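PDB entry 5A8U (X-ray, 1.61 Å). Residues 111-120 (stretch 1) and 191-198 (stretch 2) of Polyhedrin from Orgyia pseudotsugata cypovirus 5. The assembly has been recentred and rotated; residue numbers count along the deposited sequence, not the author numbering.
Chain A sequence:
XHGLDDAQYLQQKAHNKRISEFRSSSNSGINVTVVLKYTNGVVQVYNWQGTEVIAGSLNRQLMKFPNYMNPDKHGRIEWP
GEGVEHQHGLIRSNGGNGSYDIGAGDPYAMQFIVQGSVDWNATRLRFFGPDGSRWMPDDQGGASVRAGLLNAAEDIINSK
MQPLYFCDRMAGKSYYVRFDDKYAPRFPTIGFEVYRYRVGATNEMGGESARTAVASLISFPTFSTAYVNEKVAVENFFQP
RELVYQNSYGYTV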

ATOM      1  N   GLN A 111      -3.490  15.293 -15.155  1.00  4.87           N
ATOM      2  CA  GLN A 111      -4.940  15.428 -15.079  1.00  3.18           C
ATOM      3  C   GLN A 111      -5.420  14.538 -13.922  1.00  5.18           C
ATOM      4  O   GLN A 111      -5.066  13.364 -13.851  1.00  6.42           O
ATOM      5  CB  GLN A 111      -5.601  15.003 -16.396  1.00  6.03           C
ATOM      6  CG  GLN A 111      -7.086  15.304 -16.393  1.00  5.50           C
ATOM      7  CD  GLN A 111      -7.801  14.889 -17.662  1.00  9.74           C
ATOM      8  OE1 GLN A 111      -9.033  14.918 -17.714  1.00  9.16           O
ATOM      9  NE2 GLN A 111      -7.039  14.502 -18.695  1.00  8.87           N
ATOM     10  N   PHE A 112      -6.206  15.112 -13.018  1.00  4.45           N
ATOM     11  CA  PHE A 112      -6.740  14.390 -11.874  1.00  6.08           C
ATOM     12  C   PHE A 112      -8.244  14.293 -12.129  1.00  5.86           C
ATOM     13  O   PHE A 112      -8.937  15.312 -12.204  1.00  6.21           O
ATOM     14  CB  PHE A 112      -6.423  15.180 -10.592  1.00  8.84           C
ATOM     15  CG  PHE A 112      -6.980  14.562  -9.314  1.00  8.94           C
ATOM     16  CD1 PHE A 112      -6.412  13.414  -8.784  1.00  8.78           C
ATOM     17  CD2 PHE A 112      -8.025  15.170  -8.623  1.00  9.11           C
ATOM     18  CE1 PHE A 112      -6.903  12.847  -7.604  1.00 10.14           C
ATOM     19  CE2 PHE A 112      -8.509  14.616  -7.431  1.00 11.94           C
ATOM     20  CZ  PHE A 112      -7.945  13.466  -6.923  1.00  9.17           C
ATOM     21  N   ILE A 113      -8.736  13.075 -12.327  1.00  7.23           N
ATOM     22  CA  ILE A 113     -10.125  12.875 -12.728  1.00  5.42           C
ATOM     23  C   ILE A 113     -10.864  12.077 -11.665  1.00  5.83           C
ATOM     24  O   ILE A 113     -10.408  11.026 -11.250  1.00  6.28           O
ATOM     25  CB  ILE A 113     -10.223  12.103 -14.053  1.00  7.61           C
ATOM     26  CG1 ILE A 113      -9.182  12.618 -15.050  1.00  7.27           C
ATOM     27  CG2 ILE A 113     -11.646  12.168 -14.597  1.00  7.65           C
ATOM     28  CD1 ILE A 113      -9.046  11.747 -16.294  1.00  7.29           C
ATOM     29  N   VAL A 114     -12.021  12.572 -11.241  1.00  5.52           N
ATOM     30  CA  VAL A 114     -12.797  11.881 -10.219  1.00  7.18           C
ATOM     31  C   VAL A 114     -14.181  11.609 -10.793  1.00  7.87           C
ATOM     32  O   VAL A 114     -14.811  12.521 -11.301  1.00  7.06           O
ATOM     33  CB  VAL A 114     -12.944  12.749  -8.950  1.00  5.79           C
ATOM     34  CG1 VAL A 114     -13.750  12.004  -7.883  1.00  8.15           C
ATOM     35  CG2 VAL A 114     -11.561  13.139  -8.398  1.00  6.48           C
ATOM     36  N   GLN A 115     -14.639  10.360 -10.741  1.00  8.30           N
ATOM     37  CA  GLN A 115     -15.917   9.994 -11.361  1.00  7.33           C
ATOM     38  C   GLN A 115     -16.797   9.116 -10.453  1.00  7.93           C
ATOM     39  O   GLN A 115     -16.300   8.223  -9.773  1.00  8.19           O
ATOM     40  CB  GLN A 115     -15.659   9.294 -12.706  1.00  8.81           C
ATOM     41  CG  GLN A 115     -16.902   8.650 -13.333  1.00  9.12           C
ATOM     42  CD  GLN A 115     -16.634   8.088 -14.722  1.00  8.47           C
ATOM     43  OE1 GLN A 115     -15.629   8.424 -15.358  1.00  8.73           O
ATOM     44  NE2 GLN A 115     -17.538   7.234 -15.203  1.00 11.68           N
ATOM     45  N   GLY A 116     -18.105   9.380 -10.444  1.00  7.14           N
ATOM     46  CA  GLY A 116     -19.026   8.579  -9.650  1.00  5.95           C
ATOM     47  C   GLY A 116     -19.954   9.506  -8.902  1.00 13.06           C
ATOM     48  O   GLY A 116     -19.956  10.700  -9.173  1.00  7.97           O
ATOM     49  N   SER A 117     -20.717   8.973  -7.951  1.00  8.20           N
ATOM     50  CA  SER A 117     -21.564   9.822  -7.107  1.00  8.34           C
ATOM     51  C   SER A 117     -20.734  10.234  -5.898  1.00  5.72           C
ATOM     52  O   SER A 117     -20.671   9.532  -4.874  1.00  7.89           O
ATOM     53  CB  SER A 117     -22.833   9.082  -6.682  1.00 13.24           C
ATOM     54  OG  SER A 117     -23.657   9.926  -5.891  1.00 11.95           O
ATOM     55  N   VAL A 118     -20.078  11.381  -6.042  1.00  6.31           N
ATOM     56  CA  VAL A 118     -19.007  11.806  -5.148  1.00  7.60           C
ATOM     57  C   VAL A 118     -19.425  13.047  -4.369  1.00  7.44           C
ATOM     58  O   VAL A 118     -20.136  13.897  -4.886  1.00  7.60           O
ATOM     59  CB  VAL A 118     -17.729  12.090  -5.979  1.00  6.28           C
ATOM     60  CG1 VAL A 118     -16.649  12.870  -5.160  1.00  6.65           C
ATOM     61  CG2 VAL A 118     -17.195  10.778  -6.578  1.00  7.66           C
ATOM     62  N   ASP A 119     -19.033  13.118  -3.103  1.00  6.88           N
ATOM     63  CA  ASP A 119     -19.170  14.356  -2.326  1.00  4.73           C
ATOM     64  C   ASP A 119     -18.121  15.331  -2.854  1.00  7.51           C
ATOM     65  O   ASP A 119     -17.041  15.449  -2.282  1.00  5.96           O
ATOM     66  CB  ASP A 119     -18.948  14.045  -0.831  1.00  5.22           C
ATOM     67  CG  ASP A 119     -19.200  15.258   0.082  1.00  5.98           C
ATOM     68  OD1 ASP A 119     -19.662  16.306  -0.414  1.00 10.10           O
ATOM     69  OD2 ASP A 119     -18.983  15.153   1.316  1.00  7.33           O
ATOM     70  N   TRP A 120     -18.422  16.004  -3.967  1.00  7.66           N
ATOM     71  CA  TRP A 120     -17.415  16.813  -4.658  1.00  6.27           C
ATOM     72  C   TRP A 120     -16.701  17.835  -3.771  1.00  5.15           C
ATOM     73  O   TRP A 120     -15.489  17.989  -3.867  1.00  7.71           O
ATOM     74  CB  TRP A 120     -17.996  17.524  -5.880  1.00  6.16           C
ATOM     75  CG  TRP A 120     -18.791  16.606  -6.750  1.00  4.91           C
ATOM     76  CD1 TRP A 120     -20.154  16.513  -6.821  1.00  9.16           C
ATOM     77  CD2 TRP A 120     -18.277  15.616  -7.655  1.00  5.98           C
ATOM     78  NE1 TRP A 120     -20.519  15.535  -7.727  1.00  8.31           N
ATOM     79  CE2 TRP A 120     -19.386  14.968  -8.242  1.00  8.29           C
ATOM     80  CE3 TRP A 120     -16.986  15.214  -8.025  1.00  9.93           C
ATOM     81  CZ2 TRP A 120     -19.247  13.951  -9.192  1.00 11.97           C
ATOM     82  CZ3 TRP A 120     -16.857  14.198  -8.974  1.00 11.62           C
ATOM     83  CH2 TRP A 120     -17.978  13.584  -9.536  1.00  8.25           C
ATOM     84  N   GLY A 191      -0.868  13.310  -2.659  1.00  5.76           N
ATOM     85  CA  GLY A 191      -1.807  12.497  -1.909  1.00  6.50           C
ATOM     86  C   GLY A 191      -3.209  13.006  -2.205  1.00  5.54           C
ATOM     87  O   GLY A 191      -3.397  14.183  -2.508  1.00  7.17           O
ATOM     88  N   PHE A 192      -4.201  12.129  -2.141  1.00  4.93           N
ATOM     89  CA  PHE A 192      -5.583  12.554  -2.375  1.00  3.77           C
ATOM     90  C   PHE A 192      -6.582  11.772  -1.507  1.00  5.21           C
ATOM     91  O   PHE A 192      -6.295  10.649  -1.046  1.00  4.55           O
ATOM     92  CB  PHE A 192      -5.952  12.396  -3.863  1.00  4.34           C
ATOM     93  CG  PHE A 192      -5.956  10.958  -4.323  1.00  6.95           C
ATOM     94  CD1 PHE A 192      -7.077  10.156  -4.121  1.00  8.13           C
ATOM     95  CD2 PHE A 192      -4.832  10.401  -4.920  1.00  9.11           C
ATOM     96  CE1 PHE A 192      -7.079   8.811  -4.506  1.00 11.40           C
ATOM     97  CE2 PHE A 192      -4.835   9.052  -5.312  1.00  8.65           C
ATOM     98  CZ  PHE A 192      -5.960   8.269  -5.100  1.00  9.78           C
ATOM     99  N   GLU A 193      -7.747  12.381  -1.287  1.00  4.75           N
ATOM    100  CA  GLU A 193      -8.878  11.697  -0.634  1.00  2.96           C
ATOM    101  C   GLU A 193     -10.149  12.066  -1.366  1.00  4.99           C
ATOM    102  O   GLU A 193     -10.388  13.236  -1.635  1.00  5.04           O
ATOM    103  CB  GLU A 193      -9.014  12.115   0.835  1.00  5.35           C
ATOM    104  CG  GLU A 193      -7.728  11.959   1.637  1.00  4.76           C
ATOM    105  CD  GLU A 193      -7.820  12.534   3.044  1.00  4.96           C
ATOM    106  OE1 GLU A 193      -8.795  13.275   3.334  1.00  7.86           O
ATOM    107  OE2 GLU A 193      -6.924  12.238   3.863  1.00  5.76           O
ATOM    108  N   VAL A 194     -10.951  11.069  -1.693  1.00  4.28           N
ATOM    109  CA  VAL A 194     -12.220  11.289  -2.386  1.00  5.28           C
ATOM    110  C   VAL A 194     -13.288  10.480  -1.653  1.00  7.19           C
ATOM    111  O   VAL A 194     -13.041   9.359  -1.212  1.00  6.20           O
ATOM    112  CB  VAL A 194     -12.112  10.836  -3.846  1.00  5.92           C
ATOM    113  CG1 VAL A 194     -13.494  10.670  -4.527  1.00  7.04           C
ATOM    114  CG2 VAL A 194     -11.195  11.773  -4.631  1.00  5.27           C
ATOM    115  N   TYR A 195     -14.464  11.071  -1.521  1.00  4.08           N
ATOM    116  CA  TYR A 195     -15.509  10.540  -0.671  1.00  5.22           C
ATOM    117  C   TYR A 195     -16.852  10.372  -1.376  1.00  4.93           C
ATOM    118  O   TYR A 195     -17.262  11.210  -2.168  1.00  5.60           O
ATOM    119  CB  TYR A 195     -15.706  11.482   0.533  1.00  4.85           C
ATOM    120  CG  TYR A 195     -14.474  11.640   1.398  1.00  6.06           C
ATOM    121  CD1 TYR A 195     -13.525  12.612   1.112  1.00  5.74           C
ATOM    122  CD2 TYR A 195     -14.269  10.820   2.505  1.00  6.35           C
ATOM    123  CE1 TYR A 195     -12.398  12.765   1.898  1.00  7.20           C
ATOM    124  CE2 TYR A 195     -13.160  10.968   3.304  1.00  5.04           C
ATOM    125  CZ  TYR A 195     -12.227  11.941   3.003  1.00  5.99           C
ATOM    126  OH  TYR A 195     -11.116  12.104   3.781  1.00  7.86           O
ATOM    127  N   ARG A 196     -17.534   9.282  -1.037  1.00  6.66           N
ATOM    128  CA  ARG A 196     -18.881   8.984  -1.500  1.00  6.71           C
ATOM    129  C   ARG A 196     -19.875  10.082  -1.143  1.00  7.33           C
ATOM    130  O   ARG A 196     -19.925  10.545   0.007  1.00  5.98           O
ATOM    131  CB  ARG A 196     -19.307   7.658  -0.848  1.00  4.32           C
ATOM    132  CG  ARG A 196     -20.795   7.353  -0.804  1.00 11.89           C
ATOM    133  CD  ARG A 196     -21.340   6.962  -2.148  1.00 12.50           C
ATOM    134  NE  ARG A 196     -20.610   5.858  -2.780  1.00 15.32           N
ATOM    135  CZ  ARG A 196     -20.859   5.452  -4.019  1.00 12.72           C
ATOM    136  NH1 ARG A 196     -21.812   6.066  -4.714  1.00 15.09           N
ATOM    137  NH2 ARG A 196     -20.172   4.459  -4.566  1.00  9.73           N
ATOM    138  N   TYR A 197     -20.692  10.485  -2.119  1.00  6.96           N
ATOM    139  CA  TYR A 197     -21.867  11.282  -1.817  1.00  6.66           C
ATOM    140  C   TYR A 197     -22.921  10.371  -1.198  1.00  7.42           C
ATOM    141  O   TYR A 197     -23.283   9.320  -1.750  1.00 10.66           O
ATOM    142  CB  TYR A 197     -22.442  11.914  -3.086  1.00  7.82           C
ATOM    143  CG  TYR A 197     -23.709  12.693  -2.839  1.00  8.47           C
ATOM    144  CD1 TYR A 197     -23.685  13.856  -2.096  1.00  8.73           C
ATOM    145  CD2 TYR A 197     -24.932  12.250  -3.342  1.00 11.51           C
ATOM    146  CE1 TYR A 197     -24.854  14.582  -1.860  1.00  8.48           C
ATOM    147  CE2 TYR A 197     -26.107  12.964  -3.121  1.00 10.60           C
ATOM    148  CZ  TYR A 197     -26.055  14.130  -2.376  1.00 12.57           C
ATOM    149  OH  TYR A 197     -27.203  14.860  -2.160  1.00 14.31           O
ATOM    150  N   ARG A 198     -23.410  10.770  -0.044  1.00  7.92           N
ATOM    151  CA  ARG A 198     -24.379   9.954   0.682  1.00  8.26           C
ATOM    152  C   ARG A 198     -25.764  10.526   0.479  1.00 11.46           C
ATOM    153  O   ARG A 198     -25.945  11.748   0.483  1.00  8.83           O
ATOM    154  CB  ARG A 198     -24.009   9.930   2.157  1.00  4.53           C
ATOM    155  CG  ARG A 198     -22.771   9.070   2.457  1.00  9.01           C
ATOM    156  CD  ARG A 198     -23.131   7.582   2.557  1.00  8.59           C
ATOM    157  NE  ARG A 198     -24.059   7.365   3.666  1.00  6.70           N
ATOM    158  CZ  ARG A 198     -25.356   7.090   3.533  1.00  4.41           C
ATOM    159  NH1 ARG A 198     -25.903   6.929   2.330  1.00  8.24           N
ATOM    160  NH2 ARG A 198     -26.106   6.962   4.620  1.00  5.07           N
TER
HETATM  161  O   HOH W   1     -23.937   8.038  -3.896  1.00 14.21           O
HETATM  162  O   HOH W   2     -14.731  13.790  -2.364  1.00  5.83           O

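Along strand 111-115 the side chains alternate: Phe-112 and Val-114 point toward the other stretch, while Gln-111 and Ile-113 stay out of its reach. The axes of this strand and strand 191-195 approach no closer than 9.3 Å, at 19° between N-to-C directions, so side chains rather than backbones fill the gap. Phe-112 CZ lies 3.8 Å from Phe-192 CB; the two rings, centroids 5.8 Å apart and planes at 56°, meet obliquely. Val-114 CG1 packs 3.6 Å from Val-194 CG1, which also receives Val-118 CG1 at 3.9 Å.

Past Gly-116, whose phi/psi of 134/-169 would jam a CB against the preceding carbonyl O, the backbones meet directly. Tyr-197 N donates to Ser-117 O (2.9 Å, 162°), and Asp-119 N donates to Tyr-195 O (2.8 Å, 154°). These two bonds flank Val-118 and Arg-196, a single bridge with CA atoms 4.6 Å apart. Asp-119 N and Tyr-197 N are 3.3 Å apart, but both are donors, each directed to its own carbonyl.

Water extends the junction. Water 1 accepts from Ser-117 OG (2.8 Å) and Arg-196 NH1 (3.0 Å) and donates to Tyr-197 O (2.6 Å); water 2 accepts from Tyr-195 N (2.9 Å) and donates to Asp-119 O (2.8 Å).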